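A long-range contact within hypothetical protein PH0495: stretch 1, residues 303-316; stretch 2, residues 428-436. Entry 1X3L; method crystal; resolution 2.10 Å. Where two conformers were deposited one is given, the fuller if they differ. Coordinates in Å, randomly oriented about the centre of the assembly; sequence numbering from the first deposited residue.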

# COMPACT_ATOMS: atom_id res chain seq x y z
N PHE A 303 -0.21 -14.11 -20.47
CA PHE A 303 -1.53 -14.57 -20.05
C PHE A 303 -2.62 -13.53 -20.30
O PHE A 303 -3.69 -13.85 -20.81
CB PHE A 303 -1.49 -15.02 -18.58
CG PHE A 303 -0.51 -16.16 -18.33
CD1 PHE A 303 -0.49 -17.27 -19.17
CD2 PHE A 303 0.39 -16.13 -17.26
CE1 PHE A 303 0.41 -18.32 -18.96
CE2 PHE A 303 1.30 -17.19 -17.05
CZ PHE A 303 1.31 -18.27 -17.90
N ILE A 304 -2.35 -12.27 -19.96
CA ILE A 304 -3.31 -11.20 -20.20
C ILE A 304 -3.48 -11.06 -21.72
O ILE A 304 -4.59 -10.86 -22.22
CB ILE A 304 -2.83 -9.87 -19.58
CG1 ILE A 304 -2.89 -9.98 -18.05
CG2 ILE A 304 -3.68 -8.72 -20.06
CD1 ILE A 304 -2.19 -8.86 -17.29
N GLY A 305 -2.37 -11.19 -22.44
CA GLY A 305 -2.42 -11.11 -23.88
C GLY A 305 -3.27 -12.22 -24.48
O GLY A 305 -3.97 -12.00 -25.47
N SER A 306 -3.21 -13.42 -23.90
CA SER A 306 -3.99 -14.56 -24.41
C SER A 306 -5.49 -14.33 -24.23
O SER A 306 -6.29 -14.76 -25.06
CB SER A 306 -3.59 -15.86 -23.71
OG SER A 306 -4.03 -15.90 -22.37
N ILE A 307 -5.87 -13.66 -23.15
CA ILE A 307 -7.28 -13.38 -22.91
C ILE A 307 -7.74 -12.30 -23.90
O ILE A 307 -8.84 -12.37 -24.44
CB ILE A 307 -7.52 -12.92 -21.46
CG1 ILE A 307 -7.22 -14.07 -20.49
CG2 ILE A 307 -8.97 -12.45 -21.29
CD1 ILE A 307 -7.31 -13.68 -19.03
N VAL A 308 -6.88 -11.31 -24.14
CA VAL A 308 -7.21 -10.25 -25.08
C VAL A 308 -7.41 -10.86 -26.47
O VAL A 308 -8.29 -10.43 -27.21
CB VAL A 308 -6.10 -9.19 -25.15
CG1 VAL A 308 -6.31 -8.29 -26.37
CG2 VAL A 308 -6.12 -8.36 -23.89
N GLN A 309 -6.60 -11.86 -26.81
CA GLN A 309 -6.72 -12.55 -28.10
C GLN A 309 -8.09 -13.20 -28.25
O GLN A 309 -8.75 -13.06 -29.28
CB GLN A 309 -5.67 -13.65 -28.24
CG GLN A 309 -4.28 -13.22 -28.62
CD GLN A 309 -3.39 -14.42 -28.88
OE1 GLN A 309 -3.08 -15.20 -27.97
NE2 GLN A 309 -2.97 -14.58 -30.13
N GLU A 310 -8.49 -13.95 -27.22
CA GLU A 310 -9.76 -14.66 -27.22
C GLU A 310 -10.93 -13.69 -27.39
O GLU A 310 -11.86 -13.95 -28.15
CB GLU A 310 -9.90 -15.45 -25.91
CG GLU A 310 -10.94 -16.56 -25.92
CD GLU A 310 -10.57 -17.73 -26.83
OE1 GLU A 310 -9.37 -17.89 -27.16
OE2 GLU A 310 -11.48 -18.50 -27.20
N ILE A 311 -10.88 -12.58 -26.67
CA ILE A 311 -11.93 -11.56 -26.73
C ILE A 311 -12.06 -10.96 -28.13
O ILE A 311 -13.16 -10.86 -28.68
CB ILE A 311 -11.64 -10.43 -25.69
CG1 ILE A 311 -11.82 -10.97 -24.27
CG2 ILE A 311 -12.56 -9.22 -25.94
CD1 ILE A 311 -11.50 -9.98 -23.18
N ALA A 312 -10.93 -10.55 -28.71
CA ALA A 312 -10.95 -9.95 -30.04
C ALA A 312 -11.28 -10.97 -31.13
O ALA A 312 -11.86 -10.62 -32.17
CB ALA A 312 -9.60 -9.30 -30.33
N GLU A 313 -10.93 -12.22 -30.89
CA GLU A 313 -11.15 -13.27 -31.87
C GLU A 313 -12.52 -13.95 -31.81
O GLU A 313 -13.12 -14.20 -32.86
CB GLU A 313 -10.06 -14.34 -31.72
CG GLU A 313 -10.03 -15.39 -32.82
CD GLU A 313 -9.56 -14.82 -34.15
OE1 GLU A 313 -8.50 -14.15 -34.16
OE2 GLU A 313 -10.24 -15.04 -35.18
N ARG A 314 -13.02 -14.23 -30.61
CA ARG A 314 -14.30 -14.92 -30.45
C ARG A 314 -15.34 -14.25 -29.56
O ARG A 314 -16.42 -14.81 -29.35
CB ARG A 314 -14.04 -16.33 -29.92
CG ARG A 314 -13.10 -17.17 -30.78
CD ARG A 314 -12.43 -18.24 -29.94
NE ARG A 314 -11.61 -19.16 -30.73
CZ ARG A 314 -12.11 -20.13 -31.50
NH1 ARG A 314 -13.42 -20.31 -31.58
NH2 ARG A 314 -11.28 -20.91 -32.18
N GLY A 315 -15.03 -13.08 -29.02
CA GLY A 315 -15.99 -12.40 -28.17
C GLY A 315 -16.24 -13.10 -26.84
O GLY A 315 -17.33 -13.00 -26.28
N ARG A 316 -15.24 -13.82 -26.34
CA ARG A 316 -15.34 -14.52 -25.06
C ARG A 316 -13.97 -14.40 -24.38
O ARG A 316 -12.95 -14.30 -25.05
CB ARG A 316 -15.72 -16.00 -25.27
CG ARG A 316 -14.66 -16.84 -25.97
CD ARG A 316 -15.22 -18.19 -26.47
NE ARG A 316 -14.13 -19.03 -26.97
CZ ARG A 316 -14.28 -20.19 -27.61
NH1 ARG A 316 -15.49 -20.69 -27.84
NH2 ARG A 316 -13.21 -20.85 -28.01
N ILE A 428 -1.14 -2.09 -11.46
CA ILE A 428 -2.37 -2.40 -12.16
C ILE A 428 -2.14 -2.53 -13.65
O ILE A 428 -1.35 -1.78 -14.24
CB ILE A 428 -3.43 -1.29 -11.96
CG1 ILE A 428 -3.72 -1.11 -10.47
CG2 ILE A 428 -4.70 -1.65 -12.74
CD1 ILE A 428 -4.60 0.10 -10.16
N VAL A 429 -2.81 -3.51 -14.25
CA VAL A 429 -2.72 -3.72 -15.68
C VAL A 429 -4.12 -3.47 -16.23
O VAL A 429 -5.09 -4.06 -15.75
CB VAL A 429 -2.34 -5.18 -16.04
CG1 VAL A 429 -2.24 -5.30 -17.55
CG2 VAL A 429 -1.02 -5.57 -15.38
N ILE A 430 -4.23 -2.59 -17.20
CA ILE A 430 -5.53 -2.31 -17.79
C ILE A 430 -5.50 -2.82 -19.23
O ILE A 430 -4.62 -2.44 -20.00
CB ILE A 430 -5.84 -0.81 -17.81
CG1 ILE A 430 -5.79 -0.24 -16.38
CG2 ILE A 430 -7.21 -0.57 -18.42
CD1 ILE A 430 -6.03 1.28 -16.32
N ALA A 431 -6.43 -3.70 -19.58
CA ALA A 431 -6.49 -4.23 -20.94
C ALA A 431 -7.78 -3.73 -21.59
O ALA A 431 -8.88 -3.95 -21.07
CB ALA A 431 -6.45 -5.76 -20.93
N ILE A 432 -7.65 -3.07 -22.74
CA ILE A 432 -8.82 -2.54 -23.42
C ILE A 432 -8.99 -3.16 -24.80
O ILE A 432 -8.05 -3.25 -25.57
CB ILE A 432 -8.70 -1.01 -23.61
CG1 ILE A 432 -8.46 -0.33 -22.26
CG2 ILE A 432 -9.96 -0.47 -24.28
CD1 ILE A 432 -8.10 1.14 -22.37
N VAL A 433 -10.21 -3.61 -25.09
CA VAL A 433 -10.52 -4.16 -26.41
C VAL A 433 -11.73 -3.36 -26.89
O VAL A 433 -12.80 -3.42 -26.28
CB VAL A 433 -10.86 -5.65 -26.37
CG1 VAL A 433 -11.07 -6.17 -27.79
CG2 VAL A 433 -9.75 -6.43 -25.68
N THR A 434 -11.57 -2.61 -27.97
CA THR A 434 -12.66 -1.79 -28.47
C THR A 434 -13.47 -2.47 -29.57
O THR A 434 -14.61 -2.09 -29.82
CB THR A 434 -12.12 -0.45 -29.01
OG1 THR A 434 -11.10 -0.70 -29.98
CG2 THR A 434 -11.54 0.38 -27.88
N SER A 435 -12.90 -3.48 -30.20
CA SER A 435 -13.61 -4.16 -31.27
C SER A 435 -12.99 -5.51 -31.60
O SER A 435 -11.82 -5.74 -31.31
CB SER A 435 -13.60 -3.27 -32.52
OG SER A 435 -14.29 -3.88 -33.60
N LYS A 436 -13.78 -6.40 -32.19
CA LYS A 436 -13.30 -7.73 -32.57
C LYS A 436 -12.57 -7.66 -33.91
O LYS A 436 -12.76 -6.66 -34.64
CB LYS A 436 -14.47 -8.70 -32.69
CG LYS A 436 -15.17 -9.00 -31.38
CD LYS A 436 -16.39 -9.91 -31.58
CE LYS A 436 -15.99 -11.25 -32.19
NZ LYS A 436 -17.16 -12.15 -32.35

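The helix of residues 303-314 lies along the strand that begins before Ile428, the two running nearly parallel: their N-to-C directions differ by 13° and their axes approach to 9.2 Å. At that spacing the gap is filled by side chains, and the match follows from two repeats. Alternation along the strand turns the CA-to-CB bonds of Val429, Ala431 and Val433 toward the helix and those of Ile430 and Ile432 away from it. On the helix, Ile304 and Val308 point toward the strand, one turn apart, while Ile311 and Ala312 point sideways and reach it from the next turn.

The fit is a stepped one. Ala431, with a single methyl, leaves a shallow place between the larger Val429 and Val433, and two helix side chains converge on it: Ile304 CG2 lies 4.1 Å from Ala431 CB, and Val308 CG2 lies 4.0 Å from the same Ala431 CB. Each of these residues also touches a neighbouring valine. Ile304, with chi1 m and chi2 t, extends its CD1 to 3.6 Å from Val429 CG1, the shortest of the apolar contacts. Val308 sets CG1 4.0 Å from Val433 CG2, so Val308 bridges Ala431 and Val433.

Val433 is the bump at the other end of the row. With chi1 t, it enters a hollow lined by three helix residues: besides Val308, Ile311 CG2 approaches Val433 CG1 at 3.9 Å, and Ala312 CB lies 4.3 Å from Val433 CG1. The other stretch covers 74 Å² of Val433, about twice what it covers of Val429 or Ala431. The backbones also draw close here: Ala312 CA stands 4.1 Å from Lys436 CA, and Ala312 O lies 3.3 Å from Lys436 CA.

Beyond the apolar row, Lys436 folds along the C-terminal end of the helix. Its CG is 3.8 Å from Ile311 O, its CE is 3.8 Å from Gly315 N, and its NZ is 3.9 Å from Arg314 C. The contact covers 80 Å² of this lysine, largely through packing of its chain against backbone. Gly315 leaves helical geometry with positive phi (68°), a conformation that favours glycine; an ideal CB there would lie 3.4 Å from Lys436 NZ, so the bare backbone leaves room for the lysine tip.

No hydrogen bond or salt bridge joins the stretches. The 446 Å² buried between them, both sides summed, comes from van der Waals packing, apolar side chains along the row and the lysine against backbone at its end.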